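Thiosulfate reductase (Thermus thermophilus, PDB 2VPZ) probably acts as a molybdenum-dependent oxidoreductase of sulfur compounds, and carries two MGD groups, a molybdenum atom and a [4Fe-4S] cluster. Local coordinates at residues P251-T256 with R687-C692; V649-E654 with D691-V696; N717-R722 with N737-E742. All coordinates share one frame; numbering follows the deposited sequence.

Contact 1 of 3, residues P251-T256 with R687-C692. With MGD (2-amino-5,6-dimercapto-7-methyl-3,7,8a,9-tetrahydro-8-oxa-1,3,9,10-tetraaza-anthracen-4-one guanosine dinucleotide), chain I.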
loop_
_atom_site.group_PDB
_atom_site.type_symbol
_atom_site.label_atom_id
_atom_site.label_comp_id
_atom_site.label_asym_id
_atom_site.label_seq_id
_atom_site.Cartn_x
_atom_site.Cartn_y
_atom_site.Cartn_z
ATOM N N PRO A 251 25.475 5.601 12.231
ATOM C CA PRO A 251 25.332 6.308 13.520
ATOM C C PRO A 251 26.638 6.449 14.332
ATOM O O PRO A 251 26.793 5.823 15.394
ATOM C CB PRO A 251 24.258 5.541 14.297
ATOM C CG PRO A 251 24.005 4.250 13.532
ATOM C CD PRO A 251 24.835 4.282 12.242
ATOM N N ILE A 252 27.544 7.287 13.826
ATOM C CA ILE A 252 28.871 7.540 14.392
ATOM C C ILE A 252 28.956 8.073 15.828
ATOM O O ILE A 252 28.146 8.893 16.284
ATOM C CB ILE A 252 29.699 8.514 13.435
ATOM C CG1 ILE A 252 31.170 8.123 13.403
ATOM C CG2 ILE A 252 29.509 9.988 13.877
ATOM C CD1 ILE A 252 32.134 9.264 13.016
ATOM N N LYS A 253 29.935 7.581 16.581
ATOM C CA LYS A 253 30.120 8.063 17.944
ATOM C C LYS A 253 30.583 9.541 17.774
ATOM O O LYS A 253 31.491 9.808 16.981
ATOM C CB LYS A 253 31.166 7.201 18.680
ATOM C CG LYS A 253 31.985 7.963 19.685
ATOM C CD LYS A 253 32.750 7.039 20.619
ATOM C CE LYS A 253 32.820 7.613 22.030
ATOM N NZ LYS A 253 33.793 6.881 22.900
ATOM N N PRO A 254 29.948 10.515 18.502
ATOM C CA PRO A 254 30.379 11.928 18.361
ATOM C C PRO A 254 31.867 12.322 18.552
ATOM O O PRO A 254 32.480 11.833 19.493
ATOM C CB PRO A 254 29.490 12.701 19.324
ATOM C CG PRO A 254 28.275 11.860 19.520
ATOM C CD PRO A 254 28.752 10.403 19.345
ATOM N N GLY A 255 32.349 13.228 17.682
ATOM C CA GLY A 255 33.705 13.773 17.684
ATOM C C GLY A 255 34.765 12.824 17.207
ATOM O O GLY A 255 35.974 12.922 17.516
ATOM N N THR A 256 34.321 11.908 16.370
ATOM C CA THR A 256 35.124 10.809 15.895
ATOM C C THR A 256 35.265 10.644 14.348
ATOM O O THR A 256 35.841 9.661 13.860
ATOM C CB THR A 256 34.507 9.513 16.582
ATOM O OG1 THR A 256 35.454 8.913 17.441
ATOM C CG2 THR A 256 33.955 8.511 15.578
ATOM N N ARG A 687 15.884 8.135 17.281
ATOM C CA ARG A 687 16.530 8.590 16.053
ATOM C C ARG A 687 17.834 9.199 16.572
ATOM O O ARG A 687 18.425 10.047 15.913
ATOM C CB ARG A 687 15.766 9.708 15.335
ATOM C CG ARG A 687 14.377 9.400 14.796
ATOM C CD ARG A 687 14.144 10.125 13.444
ATOM N NE ARG A 687 13.102 11.140 13.434
ATOM C CZ ARG A 687 13.147 12.275 12.740
ATOM N NH1 ARG A 687 14.206 12.552 11.993
ATOM N NH2 ARG A 687 12.123 13.141 12.774
ATOM N N ILE A 688 18.258 8.805 17.768
ATOM C CA ILE A 688 19.490 9.340 18.356
ATOM C C ILE A 688 20.214 8.328 19.265
ATOM O O ILE A 688 19.570 7.467 19.882
ATOM C CB ILE A 688 19.188 10.695 19.176
ATOM C CG1 ILE A 688 20.471 11.461 19.491
ATOM C CG2 ILE A 688 18.369 10.366 20.454
ATOM C CD1 ILE A 688 20.380 13.028 19.350
ATOM N N ARG A 689 21.544 8.399 19.306
ATOM C CA ARG A 689 22.368 7.530 20.172
ATOM C C ARG A 689 22.030 7.880 21.668
ATOM O O ARG A 689 21.401 8.917 21.932
ATOM C CB ARG A 689 23.870 7.729 19.885
ATOM C CG ARG A 689 24.291 7.472 18.415
ATOM C CD ARG A 689 25.792 7.734 18.155
ATOM N NE ARG A 689 26.638 7.407 19.307
ATOM C CZ ARG A 689 27.425 6.346 19.436
ATOM N NH1 ARG A 689 27.512 5.447 18.467
ATOM N NH2 ARG A 689 28.139 6.174 20.544
ATOM N N LYS A 690 22.438 7.035 22.626
ATOM C CA LYS A 690 22.167 7.190 24.069
ATOM C C LYS A 690 23.108 8.169 24.822
ATOM O O LYS A 690 22.847 8.571 25.970
ATOM C CB LYS A 690 22.169 5.812 24.778
ATOM C CG LYS A 690 21.121 4.816 24.253
ATOM C CD LYS A 690 21.079 3.491 25.030
ATOM C CE LYS A 690 20.099 2.487 24.397
ATOM N NZ LYS A 690 19.637 1.399 25.327
ATOM N N ASP A 691 24.187 8.518 24.103
ATOM C CA ASP A 691 25.330 9.444 24.390
ATOM C C ASP A 691 24.926 10.910 24.321
ATOM O O ASP A 691 25.685 11.808 24.714
ATOM C CB ASP A 691 26.341 9.578 23.253
ATOM C CG ASP A 691 27.101 8.347 22.916
ATOM O OD1 ASP A 691 27.708 7.775 23.817
ATOM O OD2 ASP A 691 27.147 8.029 21.713
ATOM N N CYS A 692 23.843 11.138 23.601
ATOM C CA CYS A 692 23.448 12.461 23.225
ATOM C C CYS A 692 22.072 12.899 23.483
ATOM O O CYS A 692 21.180 12.107 23.780
ATOM C CB CYS A 692 23.715 12.642 21.712
ATOM S SG CYS A 692 25.363 12.336 21.087
HETATM P PB MGD I . 26.059 20.646 10.647
HETATM O O1B MGD I . 26.584 21.149 11.933
HETATM O O2B MGD I . 26.934 20.003 9.696
HETATM O O3B MGD I . 25.374 22.010 10.168
HETATM O O3A MGD I . 23.761 23.696 9.151
HETATM P PA MGD I . 24.836 22.602 8.785
HETATM O O1A MGD I . 25.824 23.360 8.030
HETATM O O2A MGD I . 24.193 21.569 7.988
HETATM O "O5'" MGD I . 24.889 19.651 10.901
HETATM C "C5'" MGD I . 23.974 19.577 11.997
HETATM C "C4'" MGD I . 23.934 18.070 12.191
HETATM O "O4'" MGD I . 25.239 17.804 12.680
HETATM C "C3'" MGD I . 22.978 17.492 13.268
HETATM O "O3'" MGD I . 22.206 16.382 12.741
HETATM C "C2'" MGD I . 23.902 16.959 14.391
HETATM O "O2'" MGD I . 23.486 15.646 14.747
HETATM C "C1'" MGD I . 25.197 16.740 13.649
HETATM N N9 MGD I . 26.426 16.399 14.416
HETATM C C8 MGD I . 26.741 16.811 15.684
HETATM N N7 MGD I . 27.940 16.308 16.093
HETATM C C5 MGD I . 28.398 15.536 15.073
HETATM C C6 MGD I . 29.562 14.647 14.873
HETATM O O6 MGD I . 30.411 14.617 15.770
HETATM N N1 MGD I . 29.695 14.001 13.717
HETATM C C2 MGD I . 28.750 14.066 12.739
HETATM N N2 MGD I . 28.928 13.372 11.560
HETATM N N3 MGD I . 27.638 14.857 12.851
HETATM C C4 MGD I . 27.409 15.601 13.968
HETATM C C10 MGD I . 23.935 25.027 9.589
HETATM C C11 MGD I . 23.774 25.854 8.356
HETATM O O11 MGD I . 22.400 25.782 7.949
HETATM C C12 MGD I . 24.387 27.274 8.466
HETATM S S12 MGD I . 25.972 27.518 8.980
HETATM C C13 MGD I . 23.690 28.422 8.144
HETATM S S13 MGD I . 24.459 29.942 8.170
HETATM C C14 MGD I . 22.242 28.356 7.730
HETATM N N15 MGD I . 21.292 28.741 8.707
HETATM C C16 MGD I . 19.998 28.287 8.663
HETATM C C17 MGD I . 18.909 28.676 9.628
HETATM O O17 MGD I . 19.155 29.527 10.528
HETATM N N18 MGD I . 17.640 28.171 9.463
HETATM C C19 MGD I . 17.433 27.252 8.485
HETATM N N19 MGD I . 16.224 26.730 8.416
HETATM N N20 MGD I . 18.356 26.789 7.577
HETATM C C21 MGD I . 19.615 27.323 7.624
HETATM N N22 MGD I . 20.583 26.931 6.810
HETATM C C23 MGD I . 21.964 26.979 7.161
#
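The guanidinium of Arg689 lies flat beneath a backbone carbon: Lys253 CA sits 3.5 Å above the plane of the Arg689 group, over its centre, while Lys253 CB reaches Arg689 NH2 at 3.7 Å. A carbonyl approaches the same flat group near its plane, where Arg689 NH1 donates to Pro251 O over 3.2 Å with an N-H...O angle of 153°. Arg689 CD comes within 3.2 Å of Ile252 O. Beyond it, a bend at chi3 (34°) turns NE out of the extended line of the chain. Pro254 and Arg689 meet tip to tip, with Pro254 CD 3.7 Å from Arg689 NE. The arginine thus meets four consecutive residues, Pro251 to Pro254. Pro254 CG also touches Cys692 SG at 3.3 Å, so the Pro254 ring touches both Arg689, through CD, and Cys692, through CG. Asp691 makes a salt bridge to Arg689 within its own segment, but the placing of OD2 is doubtful. The second acidic partner of Arg689 is Glu306, and the ammonium of Lys253 forms a salt bridge with Glu613.

Residues 253-256 form a type II beta turn with Pro254 and Gly255 at its corners. Gly255 N donates to the guanine O6 of MGD (chain I) at 3.1 Å and 167°, a nearly straight bond that reads the base at its carbonyl. The arginine therefore grips the loop immediately before the residue that binds the cofactor.

Segment 251-256 joins strand 248-250 to helix 257-270 and packs on helix 298-305 through Ile252. Segment 687-692 leads into strand 692-696, and strand 619-624 lies beside Pro254 and Cys692.

Contact 2 of 3, residues V649-E654 with D691-V696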
loop_
_atom_site.group_PDB
_atom_site.type_symbol
_atom_site.label_atom_id
_atom_site.label_comp_id
_atom_site.label_asym_id
_atom_site.label_seq_id
_atom_site.Cartn_x
_atom_site.Cartn_y
_atom_site.Cartn_z
ATOM N N VAL A 649 13.543 18.711 23.214
ATOM C CA VAL A 649 14.818 17.952 23.479
ATOM C C VAL A 649 14.704 16.492 23.004
ATOM O O VAL A 649 13.797 15.787 23.442
ATOM C CB VAL A 649 15.240 17.810 25.038
ATOM C CG1 VAL A 649 16.787 17.639 25.155
ATOM C CG2 VAL A 649 14.753 18.962 25.886
ATOM N N TRP A 650 15.618 16.041 22.143
ATOM C CA TRP A 650 15.624 14.663 21.629
ATOM C C TRP A 650 16.490 13.743 22.550
ATOM O O TRP A 650 17.687 13.996 22.717
ATOM C CB TRP A 650 16.198 14.591 20.194
ATOM C CG TRP A 650 15.469 15.392 19.087
ATOM C CD1 TRP A 650 14.790 16.569 19.242
ATOM C CD2 TRP A 650 15.349 15.041 17.692
ATOM N NE1 TRP A 650 14.245 16.960 18.042
ATOM C CE2 TRP A 650 14.567 16.043 17.075
ATOM C CE3 TRP A 650 15.807 13.967 16.911
ATOM C CZ2 TRP A 650 14.254 16.020 15.689
ATOM C CZ3 TRP A 650 15.494 13.939 15.526
ATOM C CH2 TRP A 650 14.716 14.959 14.944
ATOM N N ILE A 651 15.863 12.734 23.175
ATOM C CA ILE A 651 16.573 11.744 24.001
ATOM C C ILE A 651 16.138 10.373 23.505
ATOM O O ILE A 651 14.985 10.200 23.061
ATOM C CB ILE A 651 16.209 11.732 25.541
ATOM C CG1 ILE A 651 15.214 12.807 25.884
ATOM C CG2 ILE A 651 17.490 11.813 26.406
ATOM C CD1 ILE A 651 13.755 12.336 25.981
ATOM N N HIS A 652 17.045 9.405 23.600
ATOM C CA HIS A 652 16.705 8.065 23.212
ATOM C C HIS A 652 15.556 7.534 24.084
ATOM O O HIS A 652 15.508 7.804 25.281
ATOM C CB HIS A 652 17.853 7.031 23.312
ATOM C CG HIS A 652 17.564 5.718 22.693
ATOM N ND1 HIS A 652 16.750 4.799 23.275
ATOM C CD2 HIS A 652 17.852 5.233 21.480
ATOM C CE1 HIS A 652 16.538 3.803 22.444
ATOM N NE2 HIS A 652 17.202 4.043 21.333
ATOM N N LYS A 653 14.617 6.801 23.461
ATOM C CA LYS A 653 13.431 6.195 24.104
ATOM C C LYS A 653 13.680 5.437 25.427
ATOM O O LYS A 653 12.887 5.518 26.371
ATOM C CB LYS A 653 12.727 5.244 23.119
ATOM C CG LYS A 653 11.694 5.878 22.234
ATOM C CD LYS A 653 11.498 5.141 20.923
ATOM C CE LYS A 653 10.007 4.915 20.608
ATOM N NZ LYS A 653 9.789 4.115 19.354
ATOM N N GLU A 654 14.767 4.676 25.458
ATOM C CA GLU A 654 15.183 3.884 26.617
ATOM C C GLU A 654 15.799 4.744 27.752
ATOM O O GLU A 654 15.768 4.344 28.926
ATOM C CB GLU A 654 16.144 2.744 26.183
ATOM C CG GLU A 654 15.440 1.423 25.742
ATOM C CD GLU A 654 16.075 0.720 24.503
ATOM O OE1 GLU A 654 17.284 0.395 24.535
ATOM O OE2 GLU A 654 15.321 0.475 23.518
ATOM N N ASP A 691 24.187 8.518 24.103
ATOM C CA ASP A 691 25.330 9.444 24.390
ATOM C C ASP A 691 24.926 10.910 24.321
ATOM O O ASP A 691 25.685 11.808 24.714
ATOM C CB ASP A 691 26.341 9.578 23.253
ATOM C CG ASP A 691 27.101 8.347 22.916
ATOM O OD1 ASP A 691 27.708 7.775 23.817
ATOM O OD2 ASP A 691 27.147 8.029 21.713
ATOM N N CYS A 692 23.843 11.138 23.601
ATOM C CA CYS A 692 23.448 12.461 23.225
ATOM C C CYS A 692 22.072 12.899 23.483
ATOM O O CYS A 692 21.180 12.107 23.780
ATOM C CB CYS A 692 23.715 12.642 21.712
ATOM S SG CYS A 692 25.363 12.336 21.087
ATOM N N VAL A 693 21.925 14.192 23.247
ATOM C CA VAL A 693 20.696 14.940 23.372
ATOM C C VAL A 693 20.833 16.079 22.304
ATOM O O VAL A 693 21.940 16.532 21.979
ATOM C CB VAL A 693 20.562 15.436 24.888
ATOM C CG1 VAL A 693 20.398 16.928 24.987
ATOM C CG2 VAL A 693 19.391 14.687 25.573
ATOM N N TYR A 694 19.719 16.490 21.719
ATOM C CA TYR A 694 19.691 17.486 20.638
ATOM C C TYR A 694 18.555 18.540 20.811
ATOM O O TYR A 694 17.464 18.178 21.259
ATOM C CB TYR A 694 19.494 16.729 19.290
ATOM C CG TYR A 694 19.237 17.588 18.047
ATOM C CD1 TYR A 694 20.293 18.097 17.293
ATOM C CD2 TYR A 694 17.927 17.922 17.654
ATOM C CE1 TYR A 694 20.077 18.931 16.169
ATOM C CE2 TYR A 694 17.689 18.757 16.531
ATOM C CZ TYR A 694 18.777 19.260 15.791
ATOM O OH TYR A 694 18.581 20.077 14.694
ATOM N N ILE A 695 18.818 19.819 20.530
ATOM C CA ILE A 695 17.789 20.882 20.560
ATOM C C ILE A 695 18.061 21.865 19.406
ATOM O O ILE A 695 19.214 22.031 18.995
ATOM C CB ILE A 695 17.747 21.720 21.914
ATOM C CG1 ILE A 695 19.066 22.446 22.148
ATOM C CG2 ILE A 695 17.326 20.804 23.096
ATOM C CD1 ILE A 695 19.035 23.534 23.274
ATOM N N VAL A 696 17.024 22.476 18.834
ATOM C CA VAL A 696 17.220 23.460 17.768
ATOM C C VAL A 696 17.718 24.790 18.398
ATOM O O VAL A 696 17.165 25.230 19.415
ATOM C CB VAL A 696 15.898 23.703 16.954
ATOM C CG1 VAL A 696 15.996 25.014 16.114
ATOM C CG2 VAL A 696 15.599 22.481 16.039
HETATM O O HOH W 1 19.965 9.909 24.042
#
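Trp650 and Tyr694 form a T-shaped (edge-to-face) pair, in a domain assigned to the double-psi beta-barrel clan. They lie on strands 648-650 and 692-696, which end the six-strand order of its mixed sheet, so their meeting is consistent with closure of a barrel. The two side chains run alongside each other in the same direction, with the edge of Tyr694 turned to the face of Trp650. The five-membered ring of Trp650 and the ring of Tyr694 stand 5.0 Å apart between centroids, their planes at 72°. Tyr694 CD2 does the touching, 3.6 Å above the Trp650 plane and offset toward its rim. CG of Tyr694, the root of that ring, stands anti to its backbone N (chi1 172°). Arg238, which also hydrogen-bonds an MGD, makes cation-pi contacts with both rings, and the Tyr694 side chain lies about 4 Å from a bound MGD.

Val649, Ile651, Val693 and Ile695 form an aliphatic cluster. Val649 CG1 meets Val693 CG1 at 3.7 Å and Ile695 CG2 at 3.8 Å, the valine pair crossing obliquely. Ile651 and Val693 lie side by side, their CG2 atoms 3.5 Å apart. This cluster packs on Val739 and Leu741 of strand 738-744 and on Val680 and Val682 of strand 676-683.

Between the backbones, Trp650 N donates to Tyr694 O at 3.0 Å and 169°; the return bond is weak. Where the two segments diverge, a water bridges them, accepting from His652 N at 3.0 Å and donating to Cys692 O.

Contact 3 of 3, residues N717-R722 with N737-E742. With MGD (2-amino-5,6-dimercapto-7-methyl-3,7,8a,9-tetrahydro-8-oxa-1,3,9,10-tetraaza-anthracen-4-one guanosine dinucleotide), chain H.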
loop_
_atom_site.group_PDB
_atom_site.type_symbol
_atom_site.label_atom_id
_atom_site.label_comp_id
_atom_site.label_asym_id
_atom_site.label_seq_id
_atom_site.Cartn_x
_atom_site.Cartn_y
_atom_site.Cartn_z
ATOM N N ASN A 717 22.926 28.301 23.338
ATOM C CA ASN A 717 24.017 29.268 23.627
ATOM C C ASN A 717 24.166 29.615 25.121
ATOM O O ASN A 717 25.283 29.804 25.604
ATOM C CB ASN A 717 23.831 30.581 22.858
ATOM C CG ASN A 717 25.123 31.367 22.752
ATOM O OD1 ASN A 717 25.190 32.559 23.069
ATOM N ND2 ASN A 717 26.164 30.691 22.299
ATOM N N TYR A 718 23.056 29.740 25.844
ATOM C CA TYR A 718 23.161 30.010 27.277
ATOM C C TYR A 718 23.714 28.772 28.005
ATOM O O TYR A 718 24.155 28.866 29.150
ATOM C CB TYR A 718 21.829 30.427 27.902
ATOM C CG TYR A 718 21.587 31.923 27.888
ATOM C CD1 TYR A 718 21.148 32.551 26.737
ATOM C CD2 TYR A 718 21.805 32.712 29.028
ATOM C CE1 TYR A 718 20.921 33.923 26.703
ATOM C CE2 TYR A 718 21.583 34.100 29.007
ATOM C CZ TYR A 718 21.136 34.699 27.834
ATOM O OH TYR A 718 20.886 36.052 27.766
ATOM N N LEU A 719 23.713 27.618 27.351
ATOM C CA LEU A 719 24.240 26.400 27.978
ATOM C C LEU A 719 25.666 26.134 27.542
ATOM O O LEU A 719 26.355 25.304 28.129
ATOM C CB LEU A 719 23.386 25.185 27.625
ATOM C CG LEU A 719 22.048 25.062 28.330
ATOM C CD1 LEU A 719 21.067 24.207 27.527
ATOM C CD2 LEU A 719 22.283 24.463 29.710
ATOM N N GLN A 720 26.082 26.817 26.476
ATOM C CA GLN A 720 27.433 26.669 25.926
ATOM C C GLN A 720 28.347 27.683 26.620
ATOM O O GLN A 720 28.685 28.755 26.122
ATOM C CB GLN A 720 27.400 26.809 24.388
ATOM C CG GLN A 720 26.852 25.535 23.702
ATOM C CD GLN A 720 25.954 25.783 22.481
ATOM O OE1 GLN A 720 25.486 26.903 22.245
ATOM N NE2 GLN A 720 25.687 24.713 21.710
ATOM N N THR A 721 28.715 27.288 27.821
ATOM C CA THR A 721 29.530 28.071 28.710
ATOM C C THR A 721 31.032 28.055 28.344
ATOM O O THR A 721 31.711 29.081 28.439
ATOM C CB THR A 721 29.294 27.573 30.172
ATOM O OG1 THR A 721 28.343 28.395 30.820
ATOM C CG2 THR A 721 30.603 27.512 30.936
ATOM N N ARG A 722 31.497 26.886 27.903
ATOM C CA ARG A 722 32.895 26.630 27.488
ATOM C C ARG A 722 32.994 26.301 25.974
ATOM O O ARG A 722 31.982 26.028 25.346
ATOM C CB ARG A 722 33.467 25.420 28.271
ATOM C CG ARG A 722 33.247 25.404 29.807
ATOM C CD ARG A 722 33.499 23.992 30.413
ATOM N NE ARG A 722 33.493 23.882 31.879
ATOM C CZ ARG A 722 33.776 22.775 32.572
ATOM N NH1 ARG A 722 34.091 21.655 31.935
ATOM N NH2 ARG A 722 33.756 22.781 33.910
ATOM N N ASN A 737 30.179 20.789 25.184
ATOM C CA ASN A 737 29.342 20.994 26.378
ATOM C C ASN A 737 28.458 19.771 26.650
ATOM O O ASN A 737 27.998 19.100 25.725
ATOM C CB ASN A 737 28.486 22.270 26.240
ATOM C CG ASN A 737 29.327 23.556 26.266
ATOM O OD1 ASN A 737 29.667 24.075 27.335
ATOM N ND2 ASN A 737 29.678 24.055 25.078
ATOM N N PHE A 738 28.260 19.483 27.931
ATOM C CA PHE A 738 27.468 18.365 28.413
ATOM C C PHE A 738 26.309 18.932 29.233
ATOM O O PHE A 738 26.450 19.948 29.930
ATOM C CB PHE A 738 28.362 17.417 29.244
ATOM C CG PHE A 738 29.663 17.009 28.542
ATOM C CD1 PHE A 738 30.905 17.359 29.076
ATOM C CD2 PHE A 738 29.636 16.284 27.338
ATOM C CE1 PHE A 738 32.116 17.007 28.412
ATOM C CE2 PHE A 738 30.836 15.918 26.659
ATOM C CZ PHE A 738 32.076 16.282 27.202
ATOM N N VAL A 739 25.169 18.269 29.138
ATOM C CA VAL A 739 23.954 18.705 29.789
ATOM C C VAL A 739 23.189 17.521 30.426
ATOM O O VAL A 739 23.294 16.390 29.931
ATOM C CB VAL A 739 23.080 19.414 28.700
ATOM C CG1 VAL A 739 22.157 18.402 28.019
ATOM C CG2 VAL A 739 22.347 20.593 29.284
ATOM N N ARG A 740 22.481 17.755 31.538
ATOM C CA ARG A 740 21.656 16.717 32.176
ATOM C C ARG A 740 20.211 17.248 32.330
ATOM O O ARG A 740 19.995 18.465 32.363
ATOM C CB ARG A 740 22.226 16.279 33.513
ATOM C CG ARG A 740 22.081 17.332 34.522
ATOM C CD ARG A 740 22.890 17.075 35.732
ATOM N NE ARG A 740 22.103 17.590 36.816
ATOM C CZ ARG A 740 22.367 18.704 37.454
ATOM N NH1 ARG A 740 23.430 19.394 37.105
ATOM N NH2 ARG A 740 21.546 19.156 38.403
ATOM N N LEU A 741 19.229 16.349 32.402
ATOM C CA LEU A 741 17.817 16.733 32.478
ATOM C C LEU A 741 17.165 16.559 33.863
ATOM O O LEU A 741 17.282 15.508 34.490
ATOM C CB LEU A 741 16.987 16.006 31.392
ATOM C CG LEU A 741 17.432 15.231 30.135
ATOM C CD1 LEU A 741 16.163 15.175 29.272
ATOM C CD2 LEU A 741 18.611 15.825 29.312
ATOM N N GLU A 742 16.457 17.598 34.300
ATOM C CA GLU A 742 15.798 17.684 35.602
ATOM C C GLU A 742 14.292 17.936 35.378
ATOM O O GLU A 742 13.932 18.915 34.729
ATOM C CB GLU A 742 16.457 18.846 36.360
ATOM C CG GLU A 742 16.028 19.148 37.799
ATOM C CD GLU A 742 16.795 20.348 38.399
ATOM O OE1 GLU A 742 16.277 21.491 38.330
ATOM O OE2 GLU A 742 17.923 20.125 38.914
HETATM P PB MGD H . 20.607 35.925 14.350
HETATM O O1B MGD H . 20.225 35.205 15.607
HETATM O O2B MGD H . 19.674 35.905 13.178
HETATM O O3B MGD H . 22.116 35.422 14.079
HETATM O O3A MGD H . 24.495 34.696 13.754
HETATM P PA MGD H . 23.568 35.989 13.632
HETATM O O1A MGD H . 23.303 36.504 12.227
HETATM O O2A MGD H . 24.039 36.920 14.694
HETATM O "O5'" MGD H . 20.823 37.445 14.664
HETATM C "C5'" MGD H . 20.472 38.467 13.731
HETATM C "C4'" MGD H . 20.377 39.765 14.533
HETATM O "O4'" MGD H . 20.270 40.721 13.484
HETATM C "C3'" MGD H . 19.139 39.924 15.375
HETATM O "O3'" MGD H . 19.480 40.874 16.393
HETATM C "C2'" MGD H . 18.143 40.510 14.362
HETATM O "O2'" MGD H . 17.148 41.183 15.088
HETATM C "C1'" MGD H . 19.010 41.458 13.531
HETATM N N9 MGD H . 18.565 41.831 12.135
HETATM C C8 MGD H . 17.908 41.051 11.275
HETATM N N7 MGD H . 17.680 41.642 10.079
HETATM C C5 MGD H . 18.257 42.862 10.122
HETATM C C6 MGD H . 18.466 44.045 9.174
HETATM O O6 MGD H . 17.979 44.076 7.989
HETATM N N1 MGD H . 19.179 45.102 9.686
HETATM C C2 MGD H . 19.694 45.146 10.954
HETATM N N2 MGD H . 20.397 46.213 11.444
HETATM N N3 MGD H . 19.540 44.106 11.784
HETATM C C4 MGD H . 18.842 42.961 11.485
HETATM C C10 MGD H . 24.660 33.751 12.652
HETATM C C11 MGD H . 25.787 32.842 13.010
HETATM O O11 MGD H . 25.571 32.474 14.373
HETATM C C12 MGD H . 25.999 31.643 12.161
HETATM S S12 MGD H . 26.063 31.740 10.451
HETATM C C13 MGD H . 26.228 30.437 12.682
HETATM S S13 MGD H . 26.431 29.017 11.840
HETATM C C14 MGD H . 26.384 30.127 14.069
HETATM N N15 MGD H . 25.243 29.267 14.497
HETATM C C16 MGD H . 25.165 29.090 15.857
HETATM C C17 MGD H . 24.582 27.946 16.565
HETATM O O17 MGD H . 24.033 27.002 15.922
HETATM N N18 MGD H . 24.664 27.925 17.896
HETATM C C19 MGD H . 25.245 28.901 18.620
HETATM N N19 MGD H . 25.251 28.884 19.987
HETATM N N20 MGD H . 25.816 29.946 18.017
HETATM C C21 MGD H . 25.798 30.121 16.700
HETATM N N22 MGD H . 26.324 31.223 16.154
HETATM C C23 MGD H . 26.494 31.451 14.760
#
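At the pterin end of MGD (chain H), an inverse gamma turn centred on Gln720 is held against the start of strand 738-744 by the amide of Asn737. Asn737 CG stands anti to its carbonyl carbon, beside the backbone N (chi1 -68°), and the amide works at both ends on one residue. Asn737 ND2 donates to Arg722 O over 3.0 Å, at an N-H...O angle of 155°. Asn737 OD1 accepts from Arg722 N across a weak 3.4 Å bond. ND2 also donates to Leu734 O, so the group is tied to its own strand's approach as well as to the loop.

Gln720 crosses Asn737 at about a right angle, with Gln720 CG 3.5 Å from Asn737 ND2 and the two amide planes 57° apart. Nothing polar passes between these amides; the aliphatic part of the glutamine does the touching, while its OE1 turns to the cofactor and its NE2 to Asp716. Leu719 and Val739 also cross at about a right angle, CD2 of Leu719 meeting CG2 of Val739 at 3.9 Å. Arg722, whose guanidinium pairs with Asp673, takes part here mainly through its backbone.

A cofactor contact of this loop is made by Gln720 OE1, which accepts a weak hydrogen bond from the pterin amino atom N19 at 3.0 Å. Its NE2 donates to Asp716 OD2, a pairing consistent with OE1 being the end that faces the pterin. Asn737 thus ties the loop backbone, while Asp716 probably helps orient Gln720, whose carbonyl oxygen faces the cofactor amino group.

Overall arrangement
Along the chain contact 1 and contact 2 end on the same stretch, sharing Asp691 and Cys692, and both close before contact 3 opens. Contacts 1 and 2, with centres about 10 Å apart, are joined by a Lys690-Glu654 salt bridge. Contacts 2 and 3, with centres about 13 Å apart, reach the same mixed sheet, and the Ile651 side chain of one packs on Leu741 of the other. Contacts 1 and 3, centres about 17 Å apart, do not touch. The C-terminal dinucleotide-binding region thus takes part in all three: contact 1 joins it to the loop at the guanine of one MGD, and contact 3 places it at the pterin of the other.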